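Local coordinates for protein 6-carboxyhexanoate--CoA ligase (Aquifex aeolicus, PDB 5TVA) that belongs to the 6-carboxyhexanoate--CoA ligase (BioW) family and binds coenzyme A and adenosine monophosphate in a single chain, at residues Ala20-Lys25 against Val33-Asn38; Phe4-Arg9 against Val48-Val53; Thr85-Lys90 against Lys195-Val200. All coordinates share one frame; numbering follows the deposited sequence.

Contact 1 of 3, residues Ala20-Lys25 against Val33-Asn38; sequences AERIVK and VKELLN. With COA (coenzyme A), chain D.
Strand 15-25 borders the coenzyme A pocket, and helix 29-37, which follows it in the chain, packs back antiparallel along it. The axes of the two segments come within 9.3 Å at an angle of 175°. Arg22 and Glu35 carry the polar part. The Arg22 chain starts beside its backbone N and bends at chi2, which lays the guanidinium side-on to the carboxylate. Arg22 NE gives a hydrogen bond of 2.9 Å to Glu35 OE1. Arg22 NH2 gives one of 2.8 Å to Glu35 OE2, nearly straight at 167°. Both oxygens are met from above the carboxylate plane, and the two planes are turned 46° apart. The salt bridge is therefore two-pronged but not coplanar. Arg22 NH1 turns back to the carbonyl O of Glu21, so three nitrogens fix the rotation of the group. Leu36 CD2 lies over the centre of one guanidinium face. The same methyl touches Ala20 CB at 3.8 Å, while Leu36 CD1 rests against Ala20 O. On the coenzyme side, Ala20 O comes within 3.5 Å of CEP of coenzyme A. The Glu21 carboxylate is held by His138 N and Ser5 OG. Segment 20-25 pairs with strand 3-12 in a three-stranded antiparallel sheet, and Leu36 of the helix also packs on Val6 and Met8 of that neighbour.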
loop_
_atom_site.group_PDB
_atom_site.type_symbol
_atom_site.label_atom_id
_atom_site.label_comp_id
_atom_site.label_asym_id
_atom_site.label_seq_id
_atom_site.Cartn_x
_atom_site.Cartn_y
_atom_site.Cartn_z
ATOM N N ALA A 20 -5.994 1.060 -10.063
ATOM C CA ALA A 20 -4.595 1.002 -10.459
ATOM C C ALA A 20 -4.241 2.341 -11.080
ATOM O O ALA A 20 -5.116 3.069 -11.552
ATOM C CB ALA A 20 -4.330 -0.142 -11.462
ATOM N N GLU A 21 -2.947 2.636 -11.102
ATOM C CA GLU A 21 -2.431 3.851 -11.705
ATOM C C GLU A 21 -1.180 3.524 -12.503
ATOM O O GLU A 21 -0.374 2.676 -12.093
ATOM C CB GLU A 21 -2.119 4.922 -10.640
ATOM C CG GLU A 21 -1.486 6.196 -11.197
ATOM C CD GLU A 21 -1.494 7.344 -10.174
ATOM O OE1 GLU A 21 -1.956 7.128 -9.034
ATOM O OE2 GLU A 21 -1.072 8.469 -10.532
ATOM N N ARG A 22 -1.047 4.176 -13.659
ATOM C CA ARG A 22 0.155 4.134 -14.480
ATOM C C ARG A 22 0.570 5.560 -14.831
ATOM O O ARG A 22 -0.279 6.410 -15.114
ATOM C CB ARG A 22 -0.081 3.333 -15.774
ATOM C CG ARG A 22 -0.555 1.907 -15.523
ATOM C CD ARG A 22 0.599 0.975 -15.167
ATOM N NE ARG A 22 0.105 -0.396 -14.957
ATOM C CZ ARG A 22 -0.307 -0.871 -13.783
ATOM N NH1 ARG A 22 -0.251 -0.105 -12.691
ATOM N NH2 ARG A 22 -0.746 -2.118 -13.691
ATOM N N ILE A 23 1.874 5.820 -14.835
ATOM C CA ILE A 23 2.412 7.125 -15.192
ATOM C C ILE A 23 3.398 6.874 -16.311
ATOM O O ILE A 23 4.426 6.227 -16.094
ATOM C CB ILE A 23 3.100 7.820 -14.005
ATOM C CG1 ILE A 23 2.172 7.843 -12.804
ATOM C CG2 ILE A 23 3.556 9.203 -14.401
ATOM C CD1 ILE A 23 2.824 8.361 -11.546
ATOM N N VAL A 24 3.095 7.377 -17.508
ATOM C CA VAL A 24 3.819 6.978 -18.709
ATOM C C VAL A 24 3.963 8.165 -19.655
ATOM O O VAL A 24 3.257 9.175 -19.545
ATOM C CB VAL A 24 3.119 5.801 -19.444
ATOM C CG1 VAL A 24 2.970 4.594 -18.522
ATOM C CG2 VAL A 24 1.753 6.221 -19.984
ATOM N N LYS A 25 4.890 7.997 -20.608
ATOM C CA LYS A 25 5.026 8.897 -21.750
ATOM C C LYS A 25 3.815 8.783 -22.671
ATOM O O LYS A 25 3.162 7.740 -22.738
ATOM C CB LYS A 25 6.291 8.557 -22.546
ATOM C CG LYS A 25 7.589 8.949 -21.871
ATOM C CD LYS A 25 8.796 8.288 -22.547
ATOM C CE LYS A 25 10.102 8.815 -21.953
ATOM N NZ LYS A 25 11.216 7.830 -22.035
ATOM N N VAL A 33 -3.906 2.741 -20.957
ATOM C CA VAL A 33 -5.355 2.766 -20.813
ATOM C C VAL A 33 -5.942 1.404 -21.148
ATOM O O VAL A 33 -6.819 0.901 -20.432
ATOM C CB VAL A 33 -5.963 3.883 -21.681
ATOM C CG1 VAL A 33 -7.473 3.755 -21.696
ATOM C CG2 VAL A 33 -5.555 5.274 -21.123
ATOM N N LYS A 34 -5.455 0.773 -22.221
ATOM C CA LYS A 34 -5.926 -0.573 -22.548
ATOM C C LYS A 34 -5.687 -1.533 -21.386
ATOM O O LYS A 34 -6.568 -2.328 -21.038
ATOM C CB LYS A 34 -5.248 -1.073 -23.835
ATOM C CG LYS A 34 -5.740 -0.369 -25.116
ATOM C CD LYS A 34 -4.651 -0.320 -26.204
ATOM C CE LYS A 34 -4.503 -1.659 -26.935
ATOM N NZ LYS A 34 -3.410 -1.621 -27.952
ATOM N N GLU A 35 -4.516 -1.454 -20.748
ATOM C CA GLU A 35 -4.233 -2.370 -19.641
ATOM C C GLU A 35 -5.226 -2.176 -18.506
ATOM O O GLU A 35 -5.813 -3.146 -18.018
ATOM C CB GLU A 35 -2.800 -2.193 -19.134
ATOM C CG GLU A 35 -2.404 -3.232 -18.078
ATOM C CD GLU A 35 -1.299 -2.767 -17.122
ATOM O OE1 GLU A 35 -0.662 -1.721 -17.363
ATOM O OE2 GLU A 35 -1.059 -3.475 -16.123
ATOM N N LEU A 36 -5.476 -0.914 -18.101
ATOM C CA LEU A 36 -6.337 -0.695 -16.945
ATOM C C LEU A 36 -7.796 -0.966 -17.285
ATOM O O LEU A 36 -8.566 -1.416 -16.429
ATOM C CB LEU A 36 -6.161 0.745 -16.405
ATOM C CG LEU A 36 -4.731 1.099 -15.990
ATOM C CD1 LEU A 36 -4.656 2.383 -15.173
ATOM C CD2 LEU A 36 -4.090 -0.067 -15.230
ATOM N N LEU A 37 -8.216 -0.637 -18.506
ATOM C CA LEU A 37 -9.572 -0.980 -18.922
ATOM C C LEU A 37 -9.807 -2.489 -18.840
ATOM O O LEU A 37 -10.908 -2.946 -18.497
ATOM C CB LEU A 37 -9.814 -0.476 -20.344
ATOM C CG LEU A 37 -11.162 -0.882 -20.937
ATOM C CD1 LEU A 37 -12.341 -0.262 -20.195
ATOM C CD2 LEU A 37 -11.200 -0.593 -22.447
ATOM N N ASN A 38 -8.778 -3.273 -19.116
ATOM C CA ASN A 38 -8.901 -4.728 -19.110
ATOM C C ASN A 38 -8.709 -5.320 -17.726
ATOM O O ASN A 38 -8.880 -6.531 -17.572
ATOM C CB ASN A 38 -7.873 -5.343 -20.073
ATOM C CG ASN A 38 -8.157 -6.820 -20.377
ATOM O OD1 ASN A 38 -9.214 -7.157 -20.888
ATOM N ND2 ASN A 38 -7.231 -7.691 -20.031
HETATM N N1A COA D . -10.560 1.683 -2.403
HETATM C C2A COA D . -11.850 1.991 -2.200
HETATM N N3A COA D . -12.422 3.022 -2.809
HETATM C C4A COA D . -11.706 3.811 -3.634
HETATM C C5A COA D . -10.359 3.526 -3.870
HETATM C C6A COA D . -9.803 2.402 -3.208
HETATM N N6A COA D . -8.338 2.068 -3.426
HETATM N N7A COA D . -9.878 4.428 -4.728
HETATM C C8A COA D . -10.858 5.258 -5.030
HETATM N N9A COA D . -11.974 4.879 -4.404
HETATM C C1B COA D . -13.202 5.719 -4.519
HETATM C C2B COA D . -14.327 5.606 -3.944
HETATM O O2B COA D . -14.262 5.278 -2.519
HETATM C C3B COA D . -14.571 7.261 -4.045
HETATM O O3B COA D . -13.628 7.859 -3.115
HETATM P P3B COA D . -13.925 8.620 -1.646
HETATM O O7A COA D . -13.052 9.837 -1.624
HETATM O O8A COA D . -15.360 9.005 -1.456
HETATM O O9A COA D . -13.520 7.741 -0.491
HETATM C C4B COA D . -14.295 7.563 -5.282
HETATM O O4B COA D . -13.595 6.304 -5.894
HETATM C C5B COA D . -13.343 8.836 -5.490
HETATM O O5B COA D . -12.015 8.502 -5.269
HETATM P P1A COA D . -10.712 9.161 -6.089
HETATM O O1A COA D . -9.736 9.761 -5.068
HETATM O O2A COA D . -11.116 10.196 -7.111
HETATM O O3A COA D . -9.923 7.918 -6.827
HETATM P P2A COA D . -8.928 7.998 -8.184
HETATM O O4A COA D . -9.865 8.006 -9.399
HETATM O O5A COA D . -8.134 9.313 -8.218
HETATM O O6A COA D . -7.941 6.628 -8.166
HETATM C CBP COA D . -6.520 4.720 -7.157
HETATM C CCP COA D . -7.276 6.130 -6.961
HETATM C CDP COA D . -7.568 3.583 -7.283
HETATM C CEP COA D . -5.806 4.716 -8.527
HETATM C CAP COA D . -5.487 4.440 -5.932
HETATM O OAP COA D . -6.015 3.621 -4.957
HETATM C C9P COA D . -4.136 3.778 -6.323
HETATM O O9P COA D . -3.155 4.442 -6.584
HETATM N N8P COA D . -4.008 2.324 -6.373
HETATM C C7P COA D . -2.725 1.660 -6.773
HETATM C C6P COA D . -2.127 0.813 -5.659
HETATM C C5P COA D . -3.016 -0.392 -5.188
HETATM O O5P COA D . -4.155 -0.259 -4.944
HETATM N N4P COA D . -2.367 -1.720 -5.036
HETATM C C3P COA D . -3.206 -2.913 -4.609
HETATM C C2P COA D . -2.258 -4.035 -4.169
HETATM S S1P COA D . -1.170 -3.273 -2.926
#

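Contact 2 of 3, residues Phe4-Arg9 against Val48-Val53; sequences FSVRMR and VKVEKV. With COA (coenzyme A), chain D.
Arg7 leaves its strand with CG beside the backbone N and bends at chi3 (-81°), which swings its guanidinium over to strand 45-52. Lys49 starts the same way and bends at chi3 and chi4. Its CE then sits over the centre of one guanidinium face, 3.6 Å from Arg7 CZ. Arg7 NH2 forms a salt bridge of 3.2 Å with Glu51 OE1, the two planar groups 43° apart. A water accepts from Arg7 NE at 2.6 Å and donates to Ser5 OG and Lys49 O. Ser5 OG is also hydrogen-bonded to Glu21 OE2. Lys49 NZ reaches O2A of coenzyme A at 3.0 Å, with weak bonds to O5A and O4A. Arg9 has CG in the crowded position (chi1 68°), and its extended chain brings NH1 to O4A of coenzyme A at 3.1 Å. Three positive side chains thus gather at the diphosphate, whose negative charge probably offsets their mutual repulsion. On the other face of the sheet, Val6 and Val48 lie side by side, CG1 to CG1 at 4.1 Å. Phe4 lays a ring face under Lys52 CG, and its CD2 touches Val50 CG1. The backbones make four bonds, through the hydrogen-bonded pairs Ser5-Glu51 and Arg7-Lys49. The Arg7 N to Lys49 O bond is 2.8 Å. This is regular antiparallel pairing of a central strand with an edge strand, one face covered by helix 29-37 and the other, with Arg7 and Lys49, facing the coenzyme A diphosphate.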
loop_
_atom_site.group_PDB
_atom_site.type_symbol
_atom_site.label_atom_id
_atom_site.label_comp_id
_atom_site.label_asym_id
_atom_site.label_seq_id
_atom_site.Cartn_x
_atom_site.Cartn_y
_atom_site.Cartn_z
ATOM N N PHE A 4 1.995 11.460 -18.342
ATOM C CA PHE A 4 0.567 11.453 -18.068
ATOM C C PHE A 4 0.288 10.437 -16.967
ATOM O O PHE A 4 0.777 9.301 -17.019
ATOM C CB PHE A 4 -0.240 11.120 -19.334
ATOM C CG PHE A 4 -0.166 12.179 -20.400
ATOM C CD1 PHE A 4 0.915 12.228 -21.271
ATOM C CD2 PHE A 4 -1.187 13.123 -20.544
ATOM C CE1 PHE A 4 0.991 13.203 -22.260
ATOM C CE2 PHE A 4 -1.122 14.107 -21.535
ATOM C CZ PHE A 4 -0.030 14.144 -22.393
ATOM N N SER A 5 -0.480 10.850 -15.972
ATOM C CA SER A 5 -0.939 9.960 -14.920
ATOM C C SER A 5 -2.266 9.347 -15.353
ATOM O O SER A 5 -3.167 10.071 -15.783
ATOM C CB SER A 5 -1.096 10.748 -13.618
ATOM O OG SER A 5 -2.004 10.128 -12.739
ATOM N N VAL A 6 -2.374 8.020 -15.282
ATOM C CA VAL A 6 -3.571 7.301 -15.723
ATOM C C VAL A 6 -4.135 6.557 -14.529
ATOM O O VAL A 6 -3.548 5.562 -14.085
ATOM C CB VAL A 6 -3.274 6.326 -16.865
ATOM C CG1 VAL A 6 -4.565 5.660 -17.328
ATOM C CG2 VAL A 6 -2.606 7.050 -18.004
ATOM N N ARG A 7 -5.278 7.012 -14.016
ATOM C CA ARG A 7 -5.868 6.431 -12.812
ATOM C C ARG A 7 -7.191 5.771 -13.144
ATOM O O ARG A 7 -8.071 6.412 -13.721
ATOM C CB ARG A 7 -6.100 7.480 -11.720
ATOM C CG ARG A 7 -4.846 7.968 -11.020
ATOM C CD ARG A 7 -5.177 9.109 -10.022
ATOM N NE ARG A 7 -5.302 10.393 -10.715
ATOM C CZ ARG A 7 -5.744 11.537 -10.169
ATOM N NH1 ARG A 7 -6.137 11.587 -8.897
ATOM N NH2 ARG A 7 -5.796 12.645 -10.906
ATOM N N MET A 8 -7.343 4.508 -12.730
ATOM C CA MET A 8 -8.556 3.735 -12.958
ATOM C C MET A 8 -9.098 3.235 -11.629
ATOM O O MET A 8 -8.338 2.777 -10.776
ATOM C CB MET A 8 -8.266 2.548 -13.891
ATOM C CG MET A 8 -9.480 1.621 -14.212
ATOM S SD MET A 8 -9.909 0.382 -12.948
ATOM C CE MET A 8 -8.436 -0.644 -12.956
ATOM N N ARG A 9 -10.412 3.330 -11.456
ATOM C CA ARG A 9 -11.127 2.652 -10.382
ATOM C C ARG A 9 -12.382 2.025 -10.972
ATOM O O ARG A 9 -12.938 2.537 -11.950
ATOM C CB ARG A 9 -11.509 3.614 -9.265
ATOM C CG ARG A 9 -12.554 4.636 -9.696
ATOM C CD ARG A 9 -12.797 5.649 -8.607
ATOM N NE ARG A 9 -14.030 6.399 -8.817
ATOM C CZ ARG A 9 -14.064 7.629 -9.321
ATOM N NH1 ARG A 9 -12.931 8.239 -9.653
ATOM N NH2 ARG A 9 -15.218 8.248 -9.494
ATOM N N VAL A 48 -11.837 6.367 -15.510
ATOM C CA VAL A 48 -10.437 6.533 -15.883
ATOM C C VAL A 48 -10.127 8.031 -15.966
ATOM O O VAL A 48 -10.835 8.767 -16.663
ATOM C CB VAL A 48 -10.140 5.850 -17.227
ATOM C CG1 VAL A 48 -8.673 6.016 -17.599
ATOM C CG2 VAL A 48 -10.574 4.341 -17.195
ATOM N N LYS A 49 -9.066 8.475 -15.275
ATOM C CA LYS A 49 -8.566 9.852 -15.355
ATOM C C LYS A 49 -7.192 9.886 -16.002
ATOM O O LYS A 49 -6.272 9.201 -15.545
ATOM C CB LYS A 49 -8.466 10.509 -13.968
ATOM C CG LYS A 49 -9.765 10.607 -13.230
ATOM C CD LYS A 49 -9.666 11.563 -12.041
ATOM C CE LYS A 49 -9.191 10.870 -10.801
ATOM N NZ LYS A 49 -9.976 11.296 -9.604
ATOM N N VAL A 50 -7.038 10.702 -17.037
ATOM C CA VAL A 50 -5.742 10.957 -17.654
ATOM C C VAL A 50 -5.361 12.412 -17.392
ATOM O O VAL A 50 -6.067 13.338 -17.815
ATOM C CB VAL A 50 -5.761 10.664 -19.152
ATOM C CG1 VAL A 50 -4.351 10.805 -19.723
ATOM C CG2 VAL A 50 -6.339 9.280 -19.399
ATOM N N GLU A 51 -4.232 12.615 -16.717
ATOM C CA GLU A 51 -3.832 13.929 -16.209
ATOM C C GLU A 51 -2.388 14.161 -16.611
ATOM O O GLU A 51 -1.514 13.364 -16.263
ATOM C CB GLU A 51 -3.990 13.969 -14.690
ATOM C CG GLU A 51 -3.842 15.300 -14.025
ATOM C CD GLU A 51 -4.160 15.195 -12.543
ATOM O OE1 GLU A 51 -3.379 14.532 -11.816
ATOM O OE2 GLU A 51 -5.208 15.735 -12.119
ATOM N N LYS A 52 -2.133 15.224 -17.360
ATOM C CA LYS A 52 -0.750 15.582 -17.655
ATOM C C LYS A 52 -0.013 15.906 -16.356
ATOM O O LYS A 52 -0.536 16.623 -15.499
ATOM C CB LYS A 52 -0.707 16.778 -18.605
ATOM C CG LYS A 52 0.660 17.064 -19.224
ATOM C CD LYS A 52 0.592 18.329 -20.077
ATOM C CE LYS A 52 1.408 18.197 -21.351
ATOM N NZ LYS A 52 1.207 19.358 -22.267
ATOM N N VAL A 53 1.182 15.348 -16.199
ATOM C CA VAL A 53 1.996 15.536 -15.000
ATOM C C VAL A 53 2.798 16.828 -15.130
ATOM O O VAL A 53 3.420 17.079 -16.167
ATOM C CB VAL A 53 2.938 14.338 -14.786
ATOM C CG1 VAL A 53 3.996 14.657 -13.719
ATOM C CG2 VAL A 53 2.152 13.076 -14.421
HETATM N N1A COA D . -10.560 1.683 -2.403
HETATM C C2A COA D . -11.850 1.991 -2.200
HETATM N N3A COA D . -12.422 3.022 -2.809
HETATM C C4A COA D . -11.706 3.811 -3.634
HETATM C C5A COA D . -10.359 3.526 -3.870
HETATM C C6A COA D . -9.803 2.402 -3.208
HETATM N N6A COA D . -8.338 2.068 -3.426
HETATM N N7A COA D . -9.878 4.428 -4.728
HETATM C C8A COA D . -10.858 5.258 -5.030
HETATM N N9A COA D . -11.974 4.879 -4.404
HETATM C C1B COA D . -13.202 5.719 -4.519
HETATM C C2B COA D . -14.327 5.606 -3.944
HETATM O O2B COA D . -14.262 5.278 -2.519
HETATM C C3B COA D . -14.571 7.261 -4.045
HETATM O O3B COA D . -13.628 7.859 -3.115
HETATM P P3B COA D . -13.925 8.620 -1.646
HETATM O O7A COA D . -13.052 9.837 -1.624
HETATM O O8A COA D . -15.360 9.005 -1.456
HETATM O O9A COA D . -13.520 7.741 -0.491
HETATM C C4B COA D . -14.295 7.563 -5.282
HETATM O O4B COA D . -13.595 6.304 -5.894
HETATM C C5B COA D . -13.343 8.836 -5.490
HETATM O O5B COA D . -12.015 8.502 -5.269
HETATM P P1A COA D . -10.712 9.161 -6.089
HETATM O O1A COA D . -9.736 9.761 -5.068
HETATM O O2A COA D . -11.116 10.196 -7.111
HETATM O O3A COA D . -9.923 7.918 -6.827
HETATM P P2A COA D . -8.928 7.998 -8.184
HETATM O O4A COA D . -9.865 8.006 -9.399
HETATM O O5A COA D . -8.134 9.313 -8.218
HETATM O O6A COA D . -7.941 6.628 -8.166
HETATM C CBP COA D . -6.520 4.720 -7.157
HETATM C CCP COA D . -7.276 6.130 -6.961
HETATM C CDP COA D . -7.568 3.583 -7.283
HETATM C CEP COA D . -5.806 4.716 -8.527
HETATM C CAP COA D . -5.487 4.440 -5.932
HETATM O OAP COA D . -6.015 3.621 -4.957
HETATM C C9P COA D . -4.136 3.778 -6.323
HETATM O O9P COA D . -3.155 4.442 -6.584
HETATM N N8P COA D . -4.008 2.324 -6.373
HETATM C C7P COA D . -2.725 1.660 -6.773
HETATM C C6P COA D . -2.127 0.813 -5.659
HETATM C C5P COA D . -3.016 -0.392 -5.188
HETATM O O5P COA D . -4.155 -0.259 -4.944
HETATM N N4P COA D . -2.367 -1.720 -5.036
HETATM C C3P COA D . -3.206 -2.913 -4.609
HETATM C C2P COA D . -2.258 -4.035 -4.169
HETATM S S1P COA D . -1.170 -3.273 -2.926
HETATM O O HOH W 1 -4.849 10.646 -13.307
#

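Contact 3 of 3, residues Thr85-Lys90 against Lys195-Val200; sequences TQEGIK and KEIGYV
Thr85 opens a type I beta turn that runs to Gly88 at the end of helix 73-85. Its carbonyl O accepts a bond of 3.1 Å from Gly88 N, which closes the turn. Gln86 comes next, with CG beside the backbone N. Its CB touches Ile197 CG2 at 3.7 Å, and the two side chains cross obliquely. Gln86 OE1 is bonded to Lys83 NZ. Glu87 carries most of the contact. Its chain keeps CG beside the backbone N (chi1 -74°) and bends at chi2 (-73°), which brings the carboxylate onto the backbone of residues 195-197. OE2 accepts two bonds. Glu196 N approaches Glu87 OE2 on the syn lone pair at 2.5 Å. Ile197 N meets Glu87 OE2 from above the carboxylate plane at 3.1 Å. Lys195 N is also near OE2, but its angle is too poor for a bond. Glu87 OE1 rests on Glu196 CG at 3.2 Å, and Glu87 CG reaches Ile197 CG1. Gly88 follows with positive phi (79°), which favours glycine. Lys90 stands at the N-cap position of helix 91-102, and its NZ makes a weak bond to Gly88 O. One carboxylate oxygen thus gathers consecutive amide groups just before strand 198-203. Two donors on OE2 would favour the charged form of Glu87. The Glu196 carboxylate nearby, with OE2 4.7 Å from Glu87 OE1, would oppose this modestly.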
loop_
_atom_site.group_PDB
_atom_site.type_symbol
_atom_site.label_atom_id
_atom_site.label_comp_id
_atom_site.label_asym_id
_atom_site.label_seq_id
_atom_site.Cartn_x
_atom_site.Cartn_y
_atom_site.Cartn_z
ATOM N N THR A 85 9.053 -2.963 16.023
ATOM C CA THR A 85 9.844 -2.306 17.063
ATOM C C THR A 85 11.306 -2.185 16.655
ATOM O O THR A 85 12.063 -1.435 17.280
ATOM C CB THR A 85 9.744 -3.025 18.413
ATOM O OG1 THR A 85 10.545 -4.214 18.385
ATOM C CG2 THR A 85 8.309 -3.353 18.780
ATOM N N GLN A 86 11.727 -2.900 15.616
ATOM C CA GLN A 86 13.063 -2.653 15.096
ATOM C C GLN A 86 13.143 -1.379 14.270
ATOM O O GLN A 86 14.221 -1.071 13.749
ATOM C CB GLN A 86 13.541 -3.826 14.245
ATOM C CG GLN A 86 13.536 -5.174 14.929
ATOM C CD GLN A 86 14.054 -6.258 14.009
ATOM O OE1 GLN A 86 14.822 -5.983 13.083
ATOM N NE2 GLN A 86 13.611 -7.492 14.236
ATOM N N GLU A 87 12.034 -0.660 14.089
ATOM C CA GLU A 87 12.068 0.692 13.551
ATOM C C GLU A 87 11.906 1.738 14.650
ATOM O O GLU A 87 11.507 2.874 14.371
ATOM C CB GLU A 87 11.001 0.885 12.458
ATOM C CG GLU A 87 11.302 0.209 11.112
ATOM C CD GLU A 87 12.404 0.904 10.314
ATOM O OE1 GLU A 87 12.888 1.970 10.748
ATOM O OE2 GLU A 87 12.807 0.386 9.250
ATOM N N GLY A 88 12.201 1.374 15.895
ATOM C CA GLY A 88 12.101 2.308 16.993
ATOM C C GLY A 88 10.702 2.542 17.504
ATOM O O GLY A 88 10.505 3.433 18.339
ATOM N N ILE A 89 9.724 1.782 17.036
ATOM C CA ILE A 89 8.347 1.958 17.479
ATOM C C ILE A 89 8.155 1.232 18.803
ATOM O O ILE A 89 8.593 0.084 18.961
ATOM C CB ILE A 89 7.371 1.446 16.411
ATOM C CG1 ILE A 89 7.494 2.313 15.155
ATOM C CG2 ILE A 89 5.932 1.373 16.943
ATOM C CD1 ILE A 89 6.500 1.951 14.076
ATOM N N LYS A 90 7.526 1.909 19.766
ATOM C CA LYS A 90 7.184 1.260 21.023
ATOM C C LYS A 90 6.235 0.103 20.755
ATOM O O LYS A 90 5.374 0.167 19.870
ATOM C CB LYS A 90 6.551 2.253 22.005
ATOM C CG LYS A 90 7.388 3.522 22.254
ATOM C CD LYS A 90 8.568 3.262 23.185
ATOM C CE LYS A 90 9.866 3.898 22.658
ATOM N NZ LYS A 90 10.670 2.983 21.755
ATOM N N LYS A 195 12.569 1.643 6.590
ATOM C CA LYS A 195 13.850 1.845 5.918
ATOM C C LYS A 195 14.924 0.912 6.466
ATOM O O LYS A 195 15.843 0.532 5.727
ATOM C CB LYS A 195 14.289 3.312 6.019
ATOM C CG LYS A 195 13.643 4.205 4.981
ATOM C CD LYS A 195 14.142 5.638 5.026
ATOM C CE LYS A 195 13.349 6.491 4.047
ATOM N NZ LYS A 195 13.835 7.901 3.951
ATOM N N GLU A 196 14.812 0.499 7.734
ATOM C CA GLU A 196 15.797 -0.402 8.330
ATOM C C GLU A 196 15.432 -1.867 8.157
ATOM O O GLU A 196 16.313 -2.695 7.912
ATOM C CB GLU A 196 15.977 -0.108 9.829
ATOM C CG GLU A 196 15.957 1.367 10.217
ATOM C CD GLU A 196 17.065 2.194 9.584
ATOM O OE1 GLU A 196 17.689 1.755 8.590
ATOM O OE2 GLU A 196 17.309 3.307 10.087
ATOM N N ILE A 197 14.152 -2.221 8.302
ATOM C CA ILE A 197 13.767 -3.624 8.219
ATOM C C ILE A 197 13.474 -4.060 6.793
ATOM O O ILE A 197 13.230 -5.255 6.560
ATOM C CB ILE A 197 12.542 -3.912 9.107
ATOM C CG1 ILE A 197 11.352 -3.061 8.665
ATOM C CG2 ILE A 197 12.893 -3.674 10.566
ATOM C CD1 ILE A 197 10.020 -3.429 9.334
ATOM N N GLY A 198 13.490 -3.133 5.832
ATOM C CA GLY A 198 13.196 -3.447 4.453
ATOM C C GLY A 198 11.722 -3.746 4.271
ATOM O O GLY A 198 10.853 -3.193 4.956
ATOM N N TYR A 199 11.437 -4.650 3.329
ATOM C CA TYR A 199 10.079 -5.085 3.012
ATOM C C TYR A 199 9.956 -6.537 3.468
ATOM O O TYR A 199 10.630 -7.428 2.931
ATOM C CB TYR A 199 9.805 -4.910 1.518
ATOM C CG TYR A 199 8.446 -5.380 1.027
ATOM C CD1 TYR A 199 7.319 -4.584 1.181
ATOM C CD2 TYR A 199 8.295 -6.612 0.384
ATOM C CE1 TYR A 199 6.071 -4.996 0.722
ATOM C CE2 TYR A 199 7.043 -7.036 -0.077
ATOM C CZ TYR A 199 5.938 -6.220 0.090
ATOM O OH TYR A 199 4.680 -6.611 -0.353
ATOM N N VAL A 200 9.105 -6.769 4.464
ATOM C CA VAL A 200 9.092 -8.025 5.207
ATOM C C VAL A 200 7.744 -8.696 4.973
ATOM O O VAL A 200 6.726 -8.288 5.538
ATOM C CB VAL A 200 9.370 -7.802 6.699
ATOM C CG1 VAL A 200 9.564 -9.122 7.396
ATOM C CG2 VAL A 200 10.620 -6.958 6.858
#

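Contacts 1 and 2 form one unit. Their centres are about 8 Å apart, and both use the antiparallel sheet of strands 15-25, 3-12 and 45-52. Strand 3-12 is central; contact 2 joins it to one outer strand, and contact 1 sets helix 29-37 against the other. Arg22 O and Val6 N probably hydrogen-bond between them. Along the chain, contact 1 falls between the two segments of contact 2. Both touch coenzyme A, so this sheet contributes residues to its pocket. Contact 3 comes later, on the opposite side of the chain's centre, its centre about 33 Å from each of the others. It joins the turn after helix 73-85 to the approach to strand 198-203 of the mixed sheet.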